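Long-range contacts in member of s1p family of ribosomal proteins (Pyrococcus furiosus, PDB 5YH1), which binds manganese through its DHH domain, the part present here, and is probably an exonuclease acting on nucleic acid: residues Tyr107-Leu113 against Pro146-Leu151; His262-Tyr266 against Lys337-Pro341; Leu308-Leu312 against Ile349-Phe354. Residue numbers count along the deposited sequence, not the author numbering.

Overall arrangement
The three contacts fall into two groups. Contact 1 packs two helices of the parallel-sheet lobe, within the DHH-family part; the manganese is bound by Asp67, Asp137, His163 and Asp229, and the side chain of Tyr148 is about 11 Å from that of Asp137. Contacts 2 and 3 lie away from the metal site, with centres about 17 Å apart, and they touch where Pro341 CG meets Ile349 CD1 at 4.1 Å; their segments alternate along the chain. Contact 1 closes before either opens, its centre about 26 Å from that of contact 2 and about 37 Å from that of contact 3. Across subunits, however, contacts 1 and 2 are coupled: Arg150 forms a salt bridge with Glu263 of a neighbouring subunit.

Contact 1. Residues Tyr107-Leu113 against Pro146-Leu151; sequences YELEDVL and PAYKRL
Tyr107 precedes the helix (phi/psi -77/89), chi1 t placing its ring against helix 146-151: CD2 lies 3.6 Å from Ala147 CB and 3.9 Å from Tyr148 CE1, CE2 3.7 Å from Leu151 CD1. A water bridges the backbones, donating to Tyr107 O (2.8 Å) and accepting from Ala147 N (3.2 Å). After the N-cap Glu108, helix 109-113 runs nearly parallel to helix 146-151 (closest approach of the axes 9.7 Å, signed crossing angle -18°). Leu109 (m, t) sets CD1 over a guanidinium face, 3.6 Å from Arg150 NH2. Val112 is in register with Ala147 (CA-CA 5.9 Å), its CB 3.9 Å from Ala147 CB and its CG2 3.7 Å from Leu151 CG. Such near-parallel helix packing is characteristic of an alpha/beta fold built on a parallel sheet; Tyr107 and Tyr148 touch strand 132-136. Arg150 NH1 donates a hydrogen bond to Pro146 O (2.8 Å), and NE forms a salt bridge with Glu263 of the second subunit, so an apolar seam ends in a charge committed to the assembly.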
loop_
_atom_site.group_PDB
_atom_site.type_symbol
_atom_site.label_atom_id
_atom_site.label_comp_id
_atom_site.label_asym_id
_atom_site.label_seq_id
_atom_site.Cartn_x
_atom_site.Cartn_y
_atom_site.Cartn_z
ATOM N N TYR A 107 -8.022 -16.891 4.849
ATOM C CA TYR A 107 -7.360 -16.094 5.868
ATOM C C TYR A 107 -5.860 -16.029 5.526
ATOM O O TYR A 107 -5.078 -16.882 5.932
ATOM C CB TYR A 107 -7.632 -16.717 7.243
ATOM C CG TYR A 107 -7.408 -15.846 8.468
ATOM C CD1 TYR A 107 -7.011 -14.512 8.374
ATOM C CD2 TYR A 107 -7.627 -16.368 9.736
ATOM C CE1 TYR A 107 -6.818 -13.742 9.514
ATOM C CE2 TYR A 107 -7.447 -15.602 10.873
ATOM C CZ TYR A 107 -7.045 -14.289 10.758
ATOM O OH TYR A 107 -6.873 -13.538 11.906
ATOM N N GLU A 108 -5.498 -15.029 4.730
ATOM C CA GLU A 108 -4.127 -14.816 4.246
ATOM C C GLU A 108 -3.146 -14.585 5.363
ATOM O O GLU A 108 -3.506 -13.987 6.371
ATOM C CB GLU A 108 -4.065 -13.543 3.414
ATOM C CG GLU A 108 -4.346 -13.708 1.958
ATOM C CD GLU A 108 -4.140 -12.401 1.229
ATOM O OE1 GLU A 108 -3.286 -12.362 0.330
ATOM O OE2 GLU A 108 -4.807 -11.414 1.578
ATOM N N LEU A 109 -1.886 -14.957 5.146
ATOM C CA LEU A 109 -0.856 -14.747 6.173
ATOM C C LEU A 109 -0.650 -13.271 6.480
ATOM O O LEU A 109 -0.439 -12.908 7.635
ATOM C CB LEU A 109 0.474 -15.408 5.799
ATOM C CG LEU A 109 0.484 -16.941 5.812
ATOM C CD1 LEU A 109 1.894 -17.472 5.624
ATOM C CD2 LEU A 109 -0.113 -17.490 7.097
ATOM N N GLU A 110 -0.745 -12.415 5.464
ATOM C CA GLU A 110 -0.610 -10.983 5.696
ATOM C C GLU A 110 -1.691 -10.482 6.659
ATOM O O GLU A 110 -1.415 -9.639 7.511
ATOM C CB GLU A 110 -0.645 -10.200 4.376
ATOM C CG GLU A 110 -0.446 -8.701 4.572
ATOM C CD GLU A 110 -0.160 -7.935 3.281
ATOM O OE1 GLU A 110 -0.081 -8.552 2.198
ATOM O OE2 GLU A 110 -0.005 -6.697 3.356
ATOM N N ASP A 111 -2.912 -11.011 6.533
ATOM C CA ASP A 111 -4.001 -10.650 7.442
ATOM C C ASP A 111 -3.777 -11.166 8.857
ATOM O O ASP A 111 -3.886 -10.407 9.811
ATOM C CB ASP A 111 -5.354 -11.171 6.930
ATOM C CG ASP A 111 -5.810 -10.471 5.655
ATOM O OD1 ASP A 111 -5.182 -9.477 5.251
ATOM O OD2 ASP A 111 -6.796 -10.926 5.043
ATOM N N VAL A 112 -3.492 -12.458 9.004
ATOM C CA VAL A 112 -3.357 -13.020 10.345
ATOM C C VAL A 112 -2.123 -12.459 11.068
ATOM O O VAL A 112 -2.154 -12.215 12.282
ATOM C CB VAL A 112 -3.351 -14.560 10.333
ATOM C CG1 VAL A 112 -2.047 -15.115 9.771
ATOM C CG2 VAL A 112 -3.610 -15.083 11.731
ATOM N N LEU A 113 -1.051 -12.209 10.329
ATOM C CA LEU A 113 0.167 -11.690 10.969
ATOM C C LEU A 113 -0.072 -10.278 11.487
ATOM O O LEU A 113 0.369 -9.921 12.575
ATOM C CB LEU A 113 1.363 -11.769 10.014
ATOM C CG LEU A 113 1.805 -13.221 9.749
ATOM C CD1 LEU A 113 2.828 -13.275 8.632
ATOM C CD2 LEU A 113 2.353 -13.876 11.008
ATOM N N PRO A 146 -2.903 -22.709 7.894
ATOM C CA PRO A 146 -1.670 -21.982 8.251
ATOM C C PRO A 146 -1.902 -20.795 9.181
ATOM O O PRO A 146 -1.144 -20.596 10.123
ATOM C CB PRO A 146 -1.138 -21.525 6.896
ATOM C CG PRO A 146 -1.615 -22.584 5.945
ATOM C CD PRO A 146 -2.960 -23.025 6.453
ATOM N N ALA A 147 -2.958 -20.025 8.934
ATOM C CA ALA A 147 -3.317 -18.915 9.818
ATOM C C ALA A 147 -3.670 -19.404 11.211
ATOM O O ALA A 147 -3.299 -18.787 12.214
ATOM C CB ALA A 147 -4.483 -18.126 9.230
ATOM N N TYR A 148 -4.393 -20.516 11.280
ATOM C CA TYR A 148 -4.841 -21.049 12.564
ATOM C C TYR A 148 -3.678 -21.650 13.365
ATOM O O TYR A 148 -3.647 -21.529 14.581
ATOM C CB TYR A 148 -5.969 -22.072 12.381
ATOM C CG TYR A 148 -7.218 -21.542 11.688
ATOM C CD1 TYR A 148 -7.625 -20.215 11.824
ATOM C CD2 TYR A 148 -8.000 -22.383 10.909
ATOM C CE1 TYR A 148 -8.764 -19.751 11.199
ATOM C CE2 TYR A 148 -9.140 -21.925 10.275
ATOM C CZ TYR A 148 -9.519 -20.611 10.425
ATOM O OH TYR A 148 -10.653 -20.167 9.797
ATOM N N LYS A 149 -2.721 -22.276 12.692
ATOM C CA LYS A 149 -1.510 -22.751 13.381
ATOM C C LYS A 149 -0.795 -21.605 14.088
ATOM O O LYS A 149 -0.329 -21.765 15.211
ATOM C CB LYS A 149 -0.564 -23.434 12.407
ATOM C CG LYS A 149 -1.070 -24.797 11.985
ATOM C CD LYS A 149 -0.146 -25.438 10.976
ATOM C CE LYS A 149 -0.554 -26.876 10.741
ATOM N NZ LYS A 149 0.468 -27.590 9.934
ATOM N N ARG A 150 -0.755 -20.438 13.448
ATOM C CA ARG A 150 -0.139 -19.271 14.047
ATOM C C ARG A 150 -0.951 -18.724 15.208
ATOM O O ARG A 150 -0.384 -18.427 16.267
ATOM C CB ARG A 150 0.121 -18.202 12.991
ATOM C CG ARG A 150 1.266 -18.587 12.069
ATOM C CD ARG A 150 1.207 -17.799 10.785
ATOM N NE ARG A 150 2.306 -18.102 9.874
ATOM C CZ ARG A 150 2.380 -19.182 9.103
ATOM N NH1 ARG A 150 1.431 -20.121 9.135
ATOM N NH2 ARG A 150 3.425 -19.328 8.295
ATOM N N LEU A 151 -2.271 -18.618 15.044
ATOM C CA LEU A 151 -3.121 -18.170 16.155
ATOM C C LEU A 151 -3.056 -19.111 17.371
ATOM O O LEU A 151 -3.107 -18.661 18.520
ATOM C CB LEU A 151 -4.575 -17.979 15.701
ATOM C CG LEU A 151 -4.811 -16.791 14.765
ATOM C CD1 LEU A 151 -6.200 -16.855 14.157
ATOM C CD2 LEU A 151 -4.618 -15.468 15.488
HETATM O O HOH W 1 -3.855 -19.423 5.899
#

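Contact 2. Residues His262-Tyr266 against Lys337-Pro341; sequences HEAFY and KFEYP
An aromatic cluster of His262, Phe265 and Tyr340 joins helix 250-267 to the loop that leads into helix 343-358. Segment 262-266 is helical. Segment 337-341 has no regular structure: Phe338 takes positive phi (68/6), Glu339 and Tyr340 are extended (-111/161 and -66/131), and a cis peptide bond precedes Pro341. The nearest CA atoms are those of Phe265 and Tyr340, 7.4 Å apart. Tyr340, with chi1 t and chi2 near -90°, meets His262 with its face and Phe265 with its edge. His262 (chi1 t) turns its edge to the Tyr340 face, CD2 to CZ 3.8 Å, centroids 4.7 Å apart and planes at 70°. Tyr340 in turn points its edge at the face of Phe265 (chi1 t), centroids 5.9 Å apart and planes at 77°, giving two successive T-shaped stacks. Phe265 CE2 also reaches Tyr340 N at 3.6 Å. The polar ends turn to neighbours: His262 ND1 donates a hydrogen bond to Glu263 OE1 at 2.7 Å, while Tyr340 OH is hydrogen-bonded to Gln304 and Tyr266 OH to Lys303, both on helix 286-311. Tyr266 (chi1 m) brings OH within 3.3 Å of Tyr340 CB, and one water links Tyr266 OH (2.5 Å) with Tyr340 N (3.1 Å).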
loop_
_atom_site.group_PDB
_atom_site.type_symbol
_atom_site.label_atom_id
_atom_site.label_comp_id
_atom_site.label_asym_id
_atom_site.label_seq_id
_atom_site.Cartn_x
_atom_site.Cartn_y
_atom_site.Cartn_z
ATOM N N HIS A 262 -19.121 -2.553 -5.700
ATOM C CA HIS A 262 -18.448 -1.445 -6.371
ATOM C C HIS A 262 -17.697 -0.590 -5.347
ATOM O O HIS A 262 -16.490 -0.431 -5.441
ATOM C CB HIS A 262 -19.463 -0.604 -7.156
ATOM C CG HIS A 262 -18.881 0.606 -7.810
ATOM N ND1 HIS A 262 -18.771 1.821 -7.167
ATOM C CD2 HIS A 262 -18.402 0.798 -9.062
ATOM C CE1 HIS A 262 -18.243 2.706 -7.993
ATOM N NE2 HIS A 262 -18.008 2.108 -9.147
ATOM N N GLU A 263 -18.411 -0.074 -4.353
ATOM C CA GLU A 263 -17.774 0.732 -3.319
ATOM C C GLU A 263 -16.631 -0.015 -2.607
ATOM O O GLU A 263 -15.573 0.570 -2.351
ATOM C CB GLU A 263 -18.796 1.261 -2.298
ATOM C CG GLU A 263 -19.884 2.154 -2.884
ATOM C CD GLU A 263 -19.346 3.341 -3.676
ATOM O OE1 GLU A 263 -19.218 3.231 -4.917
ATOM O OE2 GLU A 263 -19.063 4.392 -3.063
ATOM N N ALA A 264 -16.833 -1.291 -2.292
ATOM C CA ALA A 264 -15.804 -2.060 -1.572
ATOM C C ALA A 264 -14.536 -2.267 -2.402
ATOM O O ALA A 264 -13.450 -2.409 -1.848
ATOM C CB ALA A 264 -16.349 -3.404 -1.104
ATOM N N PHE A 265 -14.683 -2.316 -3.718
ATOM C CA PHE A 265 -13.539 -2.343 -4.619
ATOM C C PHE A 265 -12.646 -1.116 -4.399
ATOM O O PHE A 265 -11.425 -1.228 -4.381
ATOM C CB PHE A 265 -14.013 -2.413 -6.082
ATOM C CG PHE A 265 -12.895 -2.351 -7.089
ATOM C CD1 PHE A 265 -12.267 -3.510 -7.522
ATOM C CD2 PHE A 265 -12.474 -1.129 -7.609
ATOM C CE1 PHE A 265 -11.236 -3.454 -8.451
ATOM C CE2 PHE A 265 -11.434 -1.065 -8.526
ATOM C CZ PHE A 265 -10.816 -2.229 -8.948
ATOM N N TYR A 266 -13.262 0.048 -4.212
ATOM C CA TYR A 266 -12.511 1.290 -4.080
ATOM C C TYR A 266 -12.005 1.576 -2.665
ATOM O O TYR A 266 -10.944 2.177 -2.516
ATOM C CB TYR A 266 -13.318 2.475 -4.614
ATOM C CG TYR A 266 -13.461 2.459 -6.119
ATOM C CD1 TYR A 266 -12.422 2.897 -6.952
ATOM C CD2 TYR A 266 -14.624 1.994 -6.715
ATOM C CE1 TYR A 266 -12.557 2.878 -8.336
ATOM C CE2 TYR A 266 -14.766 1.979 -8.093
ATOM C CZ TYR A 266 -13.739 2.421 -8.898
ATOM O OH TYR A 266 -13.915 2.392 -10.264
ATOM N N LYS A 337 -6.896 -2.610 -17.302
ATOM C CA LYS A 337 -6.178 -3.136 -16.150
ATOM C C LYS A 337 -6.285 -2.188 -14.950
ATOM O O LYS A 337 -6.291 -0.960 -15.111
ATOM C CB LYS A 337 -4.715 -3.414 -16.492
ATOM C CG LYS A 337 -4.062 -4.355 -15.492
ATOM C CD LYS A 337 -2.658 -4.764 -15.910
ATOM C CE LYS A 337 -2.124 -5.865 -15.004
ATOM N NZ LYS A 337 -0.736 -6.252 -15.377
ATOM N N PHE A 338 -6.407 -2.784 -13.763
ATOM C CA PHE A 338 -6.471 -2.081 -12.473
ATOM C C PHE A 338 -7.728 -1.249 -12.218
ATOM O O PHE A 338 -7.805 -0.561 -11.209
ATOM C CB PHE A 338 -5.218 -1.219 -12.241
ATOM C CG PHE A 338 -3.933 -2.004 -12.256
ATOM C CD1 PHE A 338 -3.697 -2.993 -11.305
ATOM C CD2 PHE A 338 -2.961 -1.753 -13.214
ATOM C CE1 PHE A 338 -2.520 -3.725 -11.315
ATOM C CE2 PHE A 338 -1.781 -2.482 -13.230
ATOM C CZ PHE A 338 -1.561 -3.469 -12.278
ATOM N N GLU A 339 -8.715 -1.307 -13.099
ATOM C CA GLU A 339 -9.928 -0.521 -12.913
ATOM C C GLU A 339 -11.104 -1.421 -12.604
ATOM O O GLU A 339 -11.066 -2.614 -12.871
ATOM C CB GLU A 339 -10.243 0.272 -14.173
ATOM C CG GLU A 339 -9.263 1.388 -14.472
ATOM C CD GLU A 339 -9.564 2.045 -15.800
ATOM O OE1 GLU A 339 -10.747 2.359 -16.055
ATOM O OE2 GLU A 339 -8.627 2.232 -16.596
ATOM N N TYR A 340 -12.153 -0.839 -12.037
ATOM C CA TYR A 340 -13.419 -1.535 -11.929
ATOM C C TYR A 340 -13.947 -1.751 -13.349
ATOM O O TYR A 340 -13.985 -0.814 -14.129
ATOM C CB TYR A 340 -14.419 -0.723 -11.118
ATOM C CG TYR A 340 -15.767 -1.383 -11.004
ATOM C CD1 TYR A 340 -16.740 -1.173 -11.968
ATOM C CD2 TYR A 340 -16.063 -2.234 -9.940
ATOM C CE1 TYR A 340 -17.978 -1.780 -11.879
ATOM C CE2 TYR A 340 -17.302 -2.843 -9.839
ATOM C CZ TYR A 340 -18.257 -2.614 -10.816
ATOM O OH TYR A 340 -19.495 -3.214 -10.742
ATOM N N PRO A 341 -14.371 -2.976 -13.690
ATOM C CA PRO A 341 -14.440 -4.181 -12.876
ATOM C C PRO A 341 -13.175 -5.041 -12.937
ATOM O O PRO A 341 -12.561 -5.148 -13.982
ATOM C CB PRO A 341 -15.617 -4.937 -13.495
ATOM C CG PRO A 341 -15.558 -4.568 -14.939
ATOM C CD PRO A 341 -15.090 -3.142 -14.969
HETATM O O HOH W 2 -11.759 2.137 -11.465
#

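Contact 3. Residues Leu308-Leu312 against Ile349-Phe354; sequences LKAVL and IIHDHF
Leu312 (chi1 t, chi2 p) lays CD2 over the face of the His353 imidazole, a CH-pi contact 3.8 Å from the ring centroid and 27° off its normal; the closest atoms are Leu312 CD2 and His353 NE2, 3.5 Å apart. Its other methyl, CD1, meets Phe354 CE1 at 3.9 Å. His353 holds chi1 t and Phe354 chi1 m. One turn earlier, Leu308 (also t, p) is the residue whose CA lies nearest Ile350 CA, at 6.8 Å. Leu308 CD1 touches Ile349 CG2 at 3.9 Å and Ile350 CG1 at 4.0 Å, while CD2 lies 4.1 Å from His353 ND1. This is apolar packing of the end region of helix 286-311 on helix 343-358, which in turn packs on the mixed sheet: Val311 and Ile350 both touch Ile329 of strand 325-330. Leu308 and Leu312 are joined by a Leu312 N to Leu308 O backbone hydrogen bond of 2.9 Å. Val311 (chi1 t) packs CG1 on Ile350 CD1 at 3.9 Å.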
loop_
_atom_site.group_PDB
_atom_site.type_symbol
_atom_site.label_atom_id
_atom_site.label_comp_id
_atom_site.label_asym_id
_atom_site.label_seq_id
_atom_site.Cartn_x
_atom_site.Cartn_y
_atom_site.Cartn_z
ATOM N N LEU A 308 -18.667 -3.762 -20.998
ATOM C CA LEU A 308 -19.216 -4.879 -21.755
ATOM C C LEU A 308 -19.255 -4.588 -23.257
ATOM O O LEU A 308 -18.812 -5.408 -24.065
ATOM C CB LEU A 308 -20.613 -5.230 -21.246
ATOM C CG LEU A 308 -21.228 -6.507 -21.807
ATOM C CD1 LEU A 308 -20.336 -7.719 -21.545
ATOM C CD2 LEU A 308 -22.606 -6.706 -21.204
ATOM N N LYS A 309 -19.752 -3.412 -23.627
ATOM C CA LYS A 309 -19.792 -3.010 -25.032
ATOM C C LYS A 309 -18.417 -3.030 -25.708
ATOM O O LYS A 309 -18.290 -3.451 -26.858
ATOM C CB LYS A 309 -20.406 -1.622 -25.173
ATOM C CG LYS A 309 -20.684 -1.245 -26.613
ATOM C CD LYS A 309 -21.282 0.142 -26.724
ATOM C CE LYS A 309 -21.438 0.529 -28.185
ATOM N NZ LYS A 309 -22.024 1.892 -28.306
ATOM N N ALA A 310 -17.389 -2.592 -24.993
ATOM C CA ALA A 310 -16.032 -2.537 -25.541
ATOM C C ALA A 310 -15.343 -3.905 -25.606
ATOM O O ALA A 310 -14.525 -4.142 -26.503
ATOM C CB ALA A 310 -15.184 -1.566 -24.733
ATOM N N VAL A 311 -15.663 -4.794 -24.660
ATOM C CA VAL A 311 -14.958 -6.076 -24.517
ATOM C C VAL A 311 -15.594 -7.219 -25.319
ATOM O O VAL A 311 -14.897 -8.094 -25.845
ATOM C CB VAL A 311 -14.858 -6.479 -23.022
ATOM C CG1 VAL A 311 -14.232 -7.855 -22.864
ATOM C CG2 VAL A 311 -14.028 -5.455 -22.259
ATOM N N LEU A 312 -16.916 -7.199 -25.414
ATOM C CA LEU A 312 -17.694 -8.258 -26.077
ATOM C C LEU A 312 -17.233 -8.623 -27.486
ATOM O O LEU A 312 -17.190 -9.797 -27.822
ATOM C CB LEU A 312 -19.168 -7.858 -26.109
ATOM C CG LEU A 312 -20.227 -8.932 -26.178
ATOM C CD1 LEU A 312 -20.017 -9.993 -25.100
ATOM C CD2 LEU A 312 -21.585 -8.249 -26.033
ATOM N N ILE A 349 -19.776 -10.559 -15.676
ATOM C CA ILE A 349 -20.600 -9.677 -16.505
ATOM C C ILE A 349 -20.722 -10.250 -17.913
ATOM O O ILE A 349 -21.796 -10.213 -18.505
ATOM C CB ILE A 349 -20.000 -8.254 -16.559
ATOM C CG1 ILE A 349 -20.184 -7.549 -15.217
ATOM C CG2 ILE A 349 -20.620 -7.422 -17.673
ATOM C CD1 ILE A 349 -19.231 -6.382 -15.034
ATOM N N ILE A 350 -19.618 -10.765 -18.449
ATOM C CA ILE A 350 -19.630 -11.404 -19.764
ATOM C C ILE A 350 -20.467 -12.683 -19.708
ATOM O O ILE A 350 -21.319 -12.928 -20.578
ATOM C CB ILE A 350 -18.202 -11.698 -20.252
ATOM C CG1 ILE A 350 -17.472 -10.376 -20.560
ATOM C CG2 ILE A 350 -18.214 -12.586 -21.494
ATOM C CD1 ILE A 350 -15.957 -10.493 -20.582
ATOM N N HIS A 351 -20.235 -13.482 -18.671
ATOM C CA HIS A 351 -20.956 -14.736 -18.507
ATOM C C HIS A 351 -22.470 -14.499 -18.410
ATOM O O HIS A 351 -23.244 -15.178 -19.089
ATOM C CB HIS A 351 -20.448 -15.480 -17.273
ATOM C CG HIS A 351 -20.937 -16.885 -17.170
ATOM N ND1 HIS A 351 -20.667 -17.836 -18.130
ATOM C CD2 HIS A 351 -21.649 -17.511 -16.206
ATOM C CE1 HIS A 351 -21.194 -18.989 -17.762
ATOM N NE2 HIS A 351 -21.797 -18.818 -16.598
ATOM N N ASP A 352 -22.872 -13.533 -17.584
ATOM C CA ASP A 352 -24.287 -13.161 -17.444
ATOM C C ASP A 352 -24.905 -12.769 -18.767
ATOM O O ASP A 352 -26.053 -13.109 -19.039
ATOM C CB ASP A 352 -24.470 -11.997 -16.470
ATOM C CG ASP A 352 -24.229 -12.391 -15.038
ATOM O OD1 ASP A 352 -24.190 -13.603 -14.736
ATOM O OD2 ASP A 352 -24.051 -11.480 -14.205
ATOM N N HIS A 353 -24.147 -12.054 -19.589
ATOM C CA HIS A 353 -24.646 -11.629 -20.892
ATOM C C HIS A 353 -24.968 -12.839 -21.754
ATOM O O HIS A 353 -26.003 -12.871 -22.420
ATOM C CB HIS A 353 -23.634 -10.730 -21.589
ATOM C CG HIS A 353 -23.966 -10.441 -23.015
ATOM N ND1 HIS A 353 -24.776 -9.393 -23.393
ATOM C CD2 HIS A 353 -23.594 -11.062 -24.159
ATOM C CE1 HIS A 353 -24.889 -9.379 -24.709
ATOM N NE2 HIS A 353 -24.189 -10.387 -25.197
ATOM N N PHE A 354 -24.088 -13.840 -21.727
ATOM C CA PHE A 354 -24.304 -15.047 -22.509
ATOM C C PHE A 354 -25.476 -15.864 -21.950
ATOM O O PHE A 354 -26.215 -16.480 -22.716
ATOM C CB PHE A 354 -23.009 -15.863 -22.656
ATOM C CG PHE A 354 -22.107 -15.346 -23.743
ATOM C CD1 PHE A 354 -21.152 -14.374 -23.476
ATOM C CD2 PHE A 354 -22.241 -15.800 -25.040
ATOM C CE1 PHE A 354 -20.340 -13.870 -24.484
ATOM C CE2 PHE A 354 -21.434 -15.304 -26.055
ATOM C CZ PHE A 354 -20.477 -14.338 -25.776
#